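Putative histidinol-phosphate aminotransferase (Burkholderia pseudomallei, PDB 3P1T) probably catalyses the pyridoxal 5'-phosphate-dependent transfer of an amino group from L-histidinol phosphate to 2-oxoglutarate, a step of histidine biosynthesis. Local coordinates at residues A[91-96]-A[135-141]; A[114-118]-A[129-133]; A[260-265]-A[324-330]. All blocks are in the same frame, centred on the assembly; numbering follows the deposited sequence.

Interaction 1. Residues A[91-96]-A[135-141]; sequences MRFVTA and RDDCVVL
R92, F93 and V94 pair in parallel with D137, C138 and V139, and the two strand axes approach to 4.6 Å at an angle of 26°. The strands lie side by side in the seven-stranded mixed sheet of the large domain, the core of the fold type I architecture of pyridoxal-phosphate enzymes. Backbone bonds alternate along the pair: R92 N gives to D136 O, C138 N to R92 O, V94 N to C138 O and V140 N to V94 O.

On the face that carries R92 and V94, R92 grips D137 side-on, the two chains running alongside each other in the same direction. R92 NE reaches D137 OD1 from above the carboxylate plane at 2.8 Å. R92 NH2 meets D137 OD2 on its syn side, also at 2.8 Å, in a nearly straight bond lying in the guanidinium plane. With one nitrogen to each oxygen, the pair is fixed in rotation, and OD2 of the buried aspartate also accepts the backbone N of S134. Beside this bridge, V94 CG2 rests 3.6 Å from D137 OD2, while V94 CB meets V139 CG2.

The other face carries F93 and C138. C138 CB lies over the phenyl face in a CH-pi contact, 4.1 Å from the ring centroid. Its SG, anti to the backbone N (chi1 178°), stands obliquely to the same ring and comes 3.5 Å from F93 CE2. M91, a selenomethionine, touches C138 CB with SE. Where the strands diverge, a water bridges them, accepting from A96 N and donating to V140 O at 2.8 Å.

Interaction 2. Residues A[114-118]-A[129-133]; sequences HFEIG and DLAQV
D129 lies against I117 and G118, joining the short helix 127-130 to the end of strand 113-117, the outermost strand of the large-domain sheet within this chain. The helix and the type I turn from L130 to V133 belong to the connection that carries the chain back from this strand, past strand 92-96, to strand 137-142.

At its base, D129 CB packs on I117, 3.8 Å from CA and 3.9 Å from CG2, as the two side chains slide past each other in opposite directions. CG stands anti to the carbonyl carbon (chi1 -67°), which swings the carboxylate toward the start of the loop after the strand. D129 OD1 lies 4.0 Å from F115 CZ, a loose contact, whereas D129 OD2 accepts the backbone N-H of G118, 2.8 Å from its N. That bond is fairly straight and arrives on the anti side of the carboxylate; it is the one hydrogen bond between the two segments. G118 also has a backbone hydrogen bond with D126.

F115 turns its ring edge to the backbone O of D129, 3.8 Å from CE2. The side chains of F115 and Q132 cross at about a right angle, with ring and amide planes 47° apart and Q132 OE1 oblique to the ring near CZ. Deeper in, I117 reaches the apolar underside of the turn: its CD1 lies 3.8 Å from L130 CD1 and 4.1 Å from V133 CG2.

Interaction 3. Residues A[260-265]-A[324-330]; sequences RVADAL and DRLLAAL
L327 is the apolar centre of this contact, a knob set into the hole formed by R260, V261, A264 and L265 on the facing helix. Its CD2 branch goes deepest, meeting L265 CD2 at 3.7 Å and A264 CB at 3.8 Å, with V261 CG1 a little farther away. The helices carrying these residues, 244-267 and 320-333, run almost parallel here, 9° apart, but their axes come no closer than 10.8 Å. Side chains, chiefly the leucines, fill the space between the axes, and the backbones come nearest at V261 and L327.

Around the knob, L265 CD2 also touches L330 CD1 at 3.8 Å, the two leucines crossing at a slant. V261 CG1 meets L326 CD2 where the two side chains cross at about a right angle. L265, L326 and L330 also pack on I315 of strand 312-316, so the seam between the helices is closed beneath by the smaller, four-stranded mixed sheet.

Toward solvent, the other branch of L327 marks the change to polar chemistry: CD1 lies over one face of the R260 guanidinium, 3.6 Å from NH1 and offset toward the rim. The arginine leaves its helix with CG anti to the backbone N (chi1 168°) and bends at chi3, which carries its nitrogens across to D324. There R260 NH1 and NH2 both converge on D324 OD1, at 2.9 and 2.8 Å, with the guanidinium and carboxylate planes 89° apart. NE is held by Q257 OE1 of its own helix.

Both hydrogen bonds in the bridge are weak and bent. The link is therefore probably more a matter of charge attraction than of directed hydrogen bonding at the partly exposed edge, while close shape matching around L327 makes up the interior of the helix pair.

Overall arrangement
Interactions 1 and 2 touch, with centres 8 Å apart, and share one sheet: strand 92-96 lies between 137-142 and 113-117, and T95 bonds both to the side chain of H114 and to the backbone of I117. Interaction 1 is mostly buried and relies on backbone pairing plus a salt bridge to a buried aspartate. Interaction 2, at the sheet's outer strand, is partly buried and has a single cross-segment hydrogen bond. Interaction 3 lies on the opposite side of the chain's centre from interaction 1, about 38 Å between centres, in the smaller sheet's helical layer. No backbone bond crosses between its helices, and its salt bridge is weaker in geometry and more exposed.

Interaction 1. Residues A[91-96]-A[135-141]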
loop_
_atom_site.group_PDB
_atom_site.type_symbol
_atom_site.label_atom_id
_atom_site.label_comp_id
_atom_site.label_asym_id
_atom_site.label_seq_id
_atom_site.Cartn_x
_atom_site.Cartn_y
_atom_site.Cartn_z
HETATM N N MSE A 91 10.913 -2.946 23.116
HETATM C CA MSE A 91 9.941 -2.537 24.122
HETATM C C MSE A 91 8.780 -3.545 24.274
HETATM O O MSE A 91 8.488 -4.348 23.369
HETATM C CB MSE A 91 9.351 -1.148 23.770
HETATM C CG MSE A 91 10.402 -0.046 23.584
HETATM SE SE MSE A 91 9.610 1.753 23.415
HETATM C CE MSE A 91 9.485 2.189 25.288
ATOM N N ARG A 92 8.094 -3.464 25.425
ATOM C CA ARG A 92 6.898 -4.247 25.673
ATOM C C ARG A 92 5.744 -3.436 25.150
ATOM O O ARG A 92 5.590 -2.265 25.499
ATOM C CB ARG A 92 6.756 -4.594 27.157
ATOM C CG ARG A 92 5.558 -5.476 27.458
ATOM C CD ARG A 92 5.434 -5.804 28.925
ATOM N NE ARG A 92 5.010 -4.667 29.746
ATOM C CZ ARG A 92 4.507 -4.779 30.976
ATOM N NH1 ARG A 92 4.307 -5.975 31.513
ATOM N NH2 ARG A 92 4.147 -3.696 31.656
ATOM N N PHE A 93 4.965 -4.025 24.261
ATOM C CA PHE A 93 3.814 -3.344 23.692
ATOM C C PHE A 93 2.607 -3.607 24.590
ATOM O O PHE A 93 2.376 -4.740 25.036
ATOM C CB PHE A 93 3.597 -3.769 22.239
ATOM C CG PHE A 93 4.609 -3.074 21.358
ATOM C CD1 PHE A 93 5.922 -3.530 21.285
ATOM C CD2 PHE A 93 4.271 -1.921 20.659
ATOM C CE1 PHE A 93 6.881 -2.839 20.540
ATOM C CE2 PHE A 93 5.227 -1.252 19.891
ATOM C CZ PHE A 93 6.527 -1.706 19.853
ATOM N N VAL A 94 1.916 -2.517 24.946
ATOM C CA VAL A 94 0.784 -2.549 25.862
ATOM C C VAL A 94 -0.475 -2.051 25.137
ATOM O O VAL A 94 -0.516 -0.926 24.635
ATOM C CB VAL A 94 1.090 -1.723 27.132
ATOM C CG1 VAL A 94 -0.139 -1.590 28.016
ATOM C CG2 VAL A 94 2.245 -2.317 27.914
ATOM N N THR A 95 -1.492 -2.906 25.076
ATOM C CA THR A 95 -2.768 -2.598 24.425
ATOM C C THR A 95 -3.914 -2.963 25.369
ATOM O O THR A 95 -3.698 -3.665 26.366
ATOM C CB THR A 95 -2.884 -3.351 23.077
ATOM O OG1 THR A 95 -2.925 -4.765 23.314
ATOM C CG2 THR A 95 -1.762 -3.000 22.099
ATOM N N ALA A 96 -5.136 -2.494 25.049
ATOM C CA ALA A 96 -6.340 -2.823 25.822
ATOM C C ALA A 96 -6.955 -4.114 25.332
ATOM O O ALA A 96 -6.915 -4.408 24.140
ATOM C CB ALA A 96 -7.349 -1.705 25.716
ATOM N N ARG A 135 8.376 2.628 31.829
ATOM C CA ARG A 135 9.081 3.419 30.813
ATOM C C ARG A 135 9.708 2.511 29.734
ATOM O O ARG A 135 10.207 3.014 28.726
ATOM C CB ARG A 135 10.138 4.316 31.467
ATOM C CG ARG A 135 9.545 5.462 32.331
ATOM C CD ARG A 135 9.110 6.690 31.523
ATOM N NE ARG A 135 8.473 7.725 32.348
ATOM C CZ ARG A 135 9.112 8.749 32.917
ATOM N NH1 ARG A 135 10.425 8.891 32.766
ATOM N NH2 ARG A 135 8.444 9.633 33.649
ATOM N N ASP A 136 9.617 1.180 29.913
ATOM C CA ASP A 136 10.040 0.160 28.939
ATOM C C ASP A 136 8.899 -0.188 28.001
ATOM O O ASP A 136 9.086 -0.991 27.093
ATOM C CB ASP A 136 10.511 -1.136 29.635
ATOM C CG ASP A 136 11.573 -1.020 30.709
ATOM O OD1 ASP A 136 12.652 -0.446 30.417
ATOM O OD2 ASP A 136 11.377 -1.614 31.804
ATOM N N ASP A 137 7.697 0.364 28.248
ATOM C CA ASP A 137 6.506 0.038 27.478
ATOM C C ASP A 137 6.150 1.085 26.460
ATOM O O ASP A 137 6.311 2.285 26.695
ATOM C CB ASP A 137 5.276 -0.160 28.391
ATOM C CG ASP A 137 5.377 -1.255 29.445
ATOM O OD1 ASP A 137 6.247 -2.152 29.300
ATOM O OD2 ASP A 137 4.582 -1.225 30.407
ATOM N N CYS A 138 5.641 0.598 25.320
ATOM C CA CYS A 138 5.060 1.361 24.236
ATOM C C CYS A 138 3.557 1.103 24.277
ATOM O O CYS A 138 3.119 -0.022 24.015
ATOM C CB CYS A 138 5.679 0.999 22.894
ATOM S SG CYS A 138 4.935 1.881 21.501
ATOM N N VAL A 139 2.786 2.092 24.734
ATOM C CA VAL A 139 1.353 1.923 24.928
ATOM C C VAL A 139 0.625 2.394 23.678
ATOM O O VAL A 139 0.831 3.517 23.225
ATOM C CB VAL A 139 0.863 2.650 26.207
ATOM C CG1 VAL A 139 -0.620 2.414 26.429
ATOM C CG2 VAL A 139 1.659 2.197 27.433
ATOM N N VAL A 140 -0.200 1.497 23.104
ATOM C CA VAL A 140 -1.005 1.733 21.894
ATOM C C VAL A 140 -2.485 1.575 22.275
ATOM O O VAL A 140 -2.939 0.463 22.548
ATOM C CB VAL A 140 -0.600 0.802 20.707
ATOM C CG1 VAL A 140 -1.484 1.045 19.485
ATOM C CG2 VAL A 140 0.872 0.961 20.341
ATOM N N LEU A 141 -3.221 2.694 22.329
ATOM C CA LEU A 141 -4.650 2.711 22.682
ATOM C C LEU A 141 -5.489 3.491 21.672
ATOM O O LEU A 141 -5.033 4.493 21.117
ATOM C CB LEU A 141 -4.856 3.333 24.070
ATOM C CG LEU A 141 -4.277 2.584 25.255
ATOM C CD1 LEU A 141 -4.052 3.500 26.396
ATOM C CD2 LEU A 141 -5.132 1.389 25.640
HETATM O O HOH W 1 -5.469 -0.786 22.766
#

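Interaction 2. Residues A[114-118]-A[129-133]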
loop_
_atom_site.group_PDB
_atom_site.type_symbol
_atom_site.label_atom_id
_atom_site.label_comp_id
_atom_site.label_asym_id
_atom_site.label_seq_id
_atom_site.Cartn_x
_atom_site.Cartn_y
_atom_site.Cartn_z
ATOM N N HIS A 114 4.326 -8.565 24.760
ATOM C CA HIS A 114 2.994 -7.981 24.838
ATOM C C HIS A 114 2.364 -8.191 26.221
ATOM O O HIS A 114 2.433 -9.289 26.790
ATOM C CB HIS A 114 2.120 -8.617 23.729
ATOM C CG HIS A 114 0.780 -7.984 23.496
ATOM N ND1 HIS A 114 -0.286 -8.728 23.042
ATOM C CD2 HIS A 114 0.382 -6.698 23.642
ATOM C CE1 HIS A 114 -1.296 -7.877 22.926
ATOM N NE2 HIS A 114 -0.941 -6.646 23.270
ATOM N N PHE A 115 1.775 -7.103 26.752
ATOM C CA PHE A 115 1.021 -7.037 28.001
ATOM C C PHE A 115 -0.285 -6.339 27.713
ATOM O O PHE A 115 -0.291 -5.362 26.967
ATOM C CB PHE A 115 1.804 -6.348 29.136
ATOM C CG PHE A 115 0.978 -6.135 30.398
ATOM C CD1 PHE A 115 0.715 -7.189 31.266
ATOM C CD2 PHE A 115 0.441 -4.882 30.701
ATOM C CE1 PHE A 115 -0.077 -6.991 32.418
ATOM C CE2 PHE A 115 -0.345 -4.684 31.852
ATOM C CZ PHE A 115 -0.597 -5.738 32.706
ATOM N N GLU A 116 -1.392 -6.823 28.283
ATOM C CA GLU A 116 -2.695 -6.213 28.005
ATOM C C GLU A 116 -3.380 -5.667 29.250
ATOM O O GLU A 116 -3.351 -6.297 30.306
ATOM C CB GLU A 116 -3.640 -7.209 27.334
ATOM C CG GLU A 116 -3.258 -7.541 25.910
ATOM C CD GLU A 116 -4.129 -8.605 25.288
ATOM O OE1 GLU A 116 -4.429 -9.612 25.968
ATOM O OE2 GLU A 116 -4.512 -8.432 24.111
ATOM N N ILE A 117 -4.009 -4.488 29.088
ATOM C CA ILE A 117 -4.797 -3.789 30.108
ATOM C C ILE A 117 -6.243 -4.226 29.963
ATOM O O ILE A 117 -6.850 -4.027 28.913
ATOM C CB ILE A 117 -4.653 -2.241 30.014
ATOM C CG1 ILE A 117 -3.201 -1.804 30.162
ATOM C CG2 ILE A 117 -5.554 -1.538 31.044
ATOM C CD1 ILE A 117 -2.956 -0.371 29.817
ATOM N N GLY A 118 -6.783 -4.799 31.021
ATOM C CA GLY A 118 -8.172 -5.234 31.053
ATOM C C GLY A 118 -9.148 -4.095 31.259
ATOM O O GLY A 118 -8.747 -2.925 31.383
ATOM N N ASP A 129 -4.013 -2.796 36.136
ATOM C CA ASP A 129 -3.197 -3.084 34.964
ATOM C C ASP A 129 -2.509 -1.793 34.481
ATOM O O ASP A 129 -1.334 -1.819 34.127
ATOM C CB ASP A 129 -4.047 -3.717 33.844
ATOM C CG ASP A 129 -4.599 -5.101 34.135
ATOM O OD1 ASP A 129 -3.934 -5.868 34.880
ATOM O OD2 ASP A 129 -5.644 -5.460 33.542
ATOM N N LEU A 130 -3.228 -0.658 34.520
ATOM C CA LEU A 130 -2.740 0.654 34.103
ATOM C C LEU A 130 -1.558 1.096 34.976
ATOM O O LEU A 130 -0.654 1.766 34.491
ATOM C CB LEU A 130 -3.900 1.641 34.186
ATOM C CG LEU A 130 -3.786 2.963 33.444
ATOM C CD1 LEU A 130 -3.395 2.764 31.998
ATOM C CD2 LEU A 130 -5.106 3.735 33.520
ATOM N N ALA A 131 -1.527 0.637 36.226
ATOM C CA ALA A 131 -0.448 0.902 37.178
ATOM C C ALA A 131 0.820 0.093 36.851
ATOM O O ALA A 131 1.884 0.428 37.378
ATOM C CB ALA A 131 -0.915 0.562 38.583
ATOM N N GLN A 132 0.706 -0.968 36.006
ATOM C CA GLN A 132 1.830 -1.834 35.644
ATOM C C GLN A 132 2.583 -1.257 34.434
ATOM O O GLN A 132 3.631 -1.794 34.059
ATOM C CB GLN A 132 1.368 -3.284 35.369
ATOM C CG GLN A 132 0.912 -4.037 36.633
ATOM C CD GLN A 132 0.429 -5.451 36.379
ATOM O OE1 GLN A 132 1.180 -6.333 35.930
ATOM N NE2 GLN A 132 -0.809 -5.723 36.766
ATOM N N VAL A 133 2.076 -0.157 33.839
ATOM C CA VAL A 133 2.727 0.508 32.696
ATOM C C VAL A 133 4.068 1.083 33.173
ATOM O O VAL A 133 4.087 1.736 34.222
ATOM C CB VAL A 133 1.805 1.600 32.085
ATOM C CG1 VAL A 133 2.565 2.511 31.122
ATOM C CG2 VAL A 133 0.589 0.978 31.407
#

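Interaction 3. Residues A[260-265]-A[324-330]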
loop_
_atom_site.group_PDB
_atom_site.type_symbol
_atom_site.label_atom_id
_atom_site.label_comp_id
_atom_site.label_asym_id
_atom_site.label_seq_id
_atom_site.Cartn_x
_atom_site.Cartn_y
_atom_site.Cartn_z
ATOM N N ARG A 260 -30.703 8.948 18.886
ATOM C CA ARG A 260 -31.986 8.302 18.588
ATOM C C ARG A 260 -31.913 6.793 18.871
ATOM O O ARG A 260 -32.732 6.290 19.633
ATOM C CB ARG A 260 -32.438 8.544 17.123
ATOM C CG ARG A 260 -33.625 7.648 16.710
ATOM C CD ARG A 260 -34.339 8.069 15.455
ATOM N NE ARG A 260 -33.818 7.418 14.259
ATOM C CZ ARG A 260 -34.470 6.486 13.572
ATOM N NH1 ARG A 260 -35.680 6.086 13.957
ATOM N NH2 ARG A 260 -33.933 5.968 12.475
ATOM N N VAL A 261 -30.942 6.087 18.264
ATOM C CA VAL A 261 -30.801 4.636 18.381
ATOM C C VAL A 261 -30.556 4.242 19.861
ATOM O O VAL A 261 -31.257 3.349 20.346
ATOM C CB VAL A 261 -29.693 4.099 17.435
ATOM C CG1 VAL A 261 -29.380 2.632 17.704
ATOM C CG2 VAL A 261 -30.114 4.272 15.986
ATOM N N ALA A 262 -29.628 4.932 20.576
ATOM C CA ALA A 262 -29.334 4.649 21.980
ATOM C C ALA A 262 -30.595 4.822 22.870
ATOM O O ALA A 262 -30.919 3.917 23.648
ATOM C CB ALA A 262 -28.208 5.545 22.479
ATOM N N ASP A 263 -31.329 5.948 22.722
ATOM C CA ASP A 263 -32.526 6.216 23.523
ATOM C C ASP A 263 -33.653 5.221 23.211
ATOM O O ASP A 263 -34.292 4.725 24.145
ATOM C CB ASP A 263 -33.019 7.656 23.302
ATOM C CG ASP A 263 -32.149 8.768 23.894
ATOM O OD1 ASP A 263 -31.143 8.446 24.593
ATOM O OD2 ASP A 263 -32.506 9.959 23.715
ATOM N N ALA A 264 -33.883 4.910 21.920
ATOM C CA ALA A 264 -34.937 3.979 21.491
ATOM C C ALA A 264 -34.675 2.554 21.995
ATOM O O ALA A 264 -35.607 1.925 22.513
ATOM C CB ALA A 264 -35.066 3.974 19.978
ATOM N N LEU A 265 -33.407 2.062 21.881
ATOM C CA LEU A 265 -33.053 0.719 22.340
ATOM C C LEU A 265 -33.204 0.610 23.865
ATOM O O LEU A 265 -33.741 -0.397 24.331
ATOM C CB LEU A 265 -31.640 0.307 21.906
ATOM C CG LEU A 265 -31.408 0.067 20.404
ATOM C CD1 LEU A 265 -29.961 -0.309 20.134
ATOM C CD2 LEU A 265 -32.325 -1.023 19.851
ATOM N N ASP A 324 -33.860 2.896 11.095
ATOM C CA ASP A 324 -35.304 2.586 11.170
ATOM C C ASP A 324 -35.521 1.055 11.129
ATOM O O ASP A 324 -36.225 0.507 11.980
ATOM C CB ASP A 324 -36.100 3.269 10.016
ATOM C CG ASP A 324 -36.519 4.736 10.169
ATOM O OD1 ASP A 324 -36.421 5.276 11.304
ATOM O OD2 ASP A 324 -37.028 5.321 9.166
ATOM N N ARG A 325 -34.859 0.377 10.150
ATOM C CA ARG A 325 -34.907 -1.072 9.915
ATOM C C ARG A 325 -34.409 -1.841 11.149
ATOM O O ARG A 325 -35.095 -2.771 11.598
ATOM C CB ARG A 325 -34.084 -1.451 8.669
ATOM C CG ARG A 325 -34.751 -1.047 7.343
ATOM C CD ARG A 325 -34.862 -2.202 6.358
ATOM N NE ARG A 325 -35.424 -3.384 7.013
ATOM C CZ ARG A 325 -34.883 -4.598 6.989
ATOM N NH1 ARG A 325 -33.793 -4.837 6.263
ATOM N NH2 ARG A 325 -35.453 -5.596 7.649
ATOM N N LEU A 326 -33.249 -1.415 11.712
ATOM C CA LEU A 326 -32.648 -2.017 12.895
ATOM C C LEU A 326 -33.563 -1.901 14.101
ATOM O O LEU A 326 -33.790 -2.904 14.791
ATOM C CB LEU A 326 -31.288 -1.397 13.248
ATOM C CG LEU A 326 -30.748 -1.918 14.581
ATOM C CD1 LEU A 326 -29.658 -2.926 14.378
ATOM C CD2 LEU A 326 -30.472 -0.807 15.585
ATOM N N LEU A 327 -34.062 -0.680 14.372
ATOM C CA LEU A 327 -34.921 -0.435 15.532
ATOM C C LEU A 327 -36.225 -1.250 15.441
ATOM O O LEU A 327 -36.659 -1.789 16.463
ATOM C CB LEU A 327 -35.226 1.066 15.695
ATOM C CG LEU A 327 -34.036 1.963 16.110
ATOM C CD1 LEU A 327 -34.414 3.413 16.054
ATOM C CD2 LEU A 327 -33.503 1.624 17.498
ATOM N N ALA A 328 -36.802 -1.400 14.230
ATOM C CA ALA A 328 -38.048 -2.159 14.039
ATOM C C ALA A 328 -37.821 -3.650 14.312
ATOM O O ALA A 328 -38.654 -4.279 14.962
ATOM C CB ALA A 328 -38.593 -1.952 12.639
ATOM N N ALA A 329 -36.670 -4.188 13.882
ATOM C CA ALA A 329 -36.294 -5.588 14.104
ATOM C C ALA A 329 -36.038 -5.880 15.580
ATOM O O ALA A 329 -36.539 -6.886 16.066
ATOM C CB ALA A 329 -35.058 -5.940 13.296
ATOM N N LEU A 330 -35.286 -5.013 16.297
ATOM C CA LEU A 330 -35.000 -5.238 17.717
ATOM C C LEU A 330 -36.232 -4.872 18.574
ATOM O O LEU A 330 -36.333 -5.354 19.708
ATOM C CB LEU A 330 -33.736 -4.503 18.199
ATOM C CG LEU A 330 -32.400 -5.067 17.669
ATOM C CD1 LEU A 330 -31.240 -4.192 18.068
ATOM C CD2 LEU A 330 -32.148 -6.471 18.155
#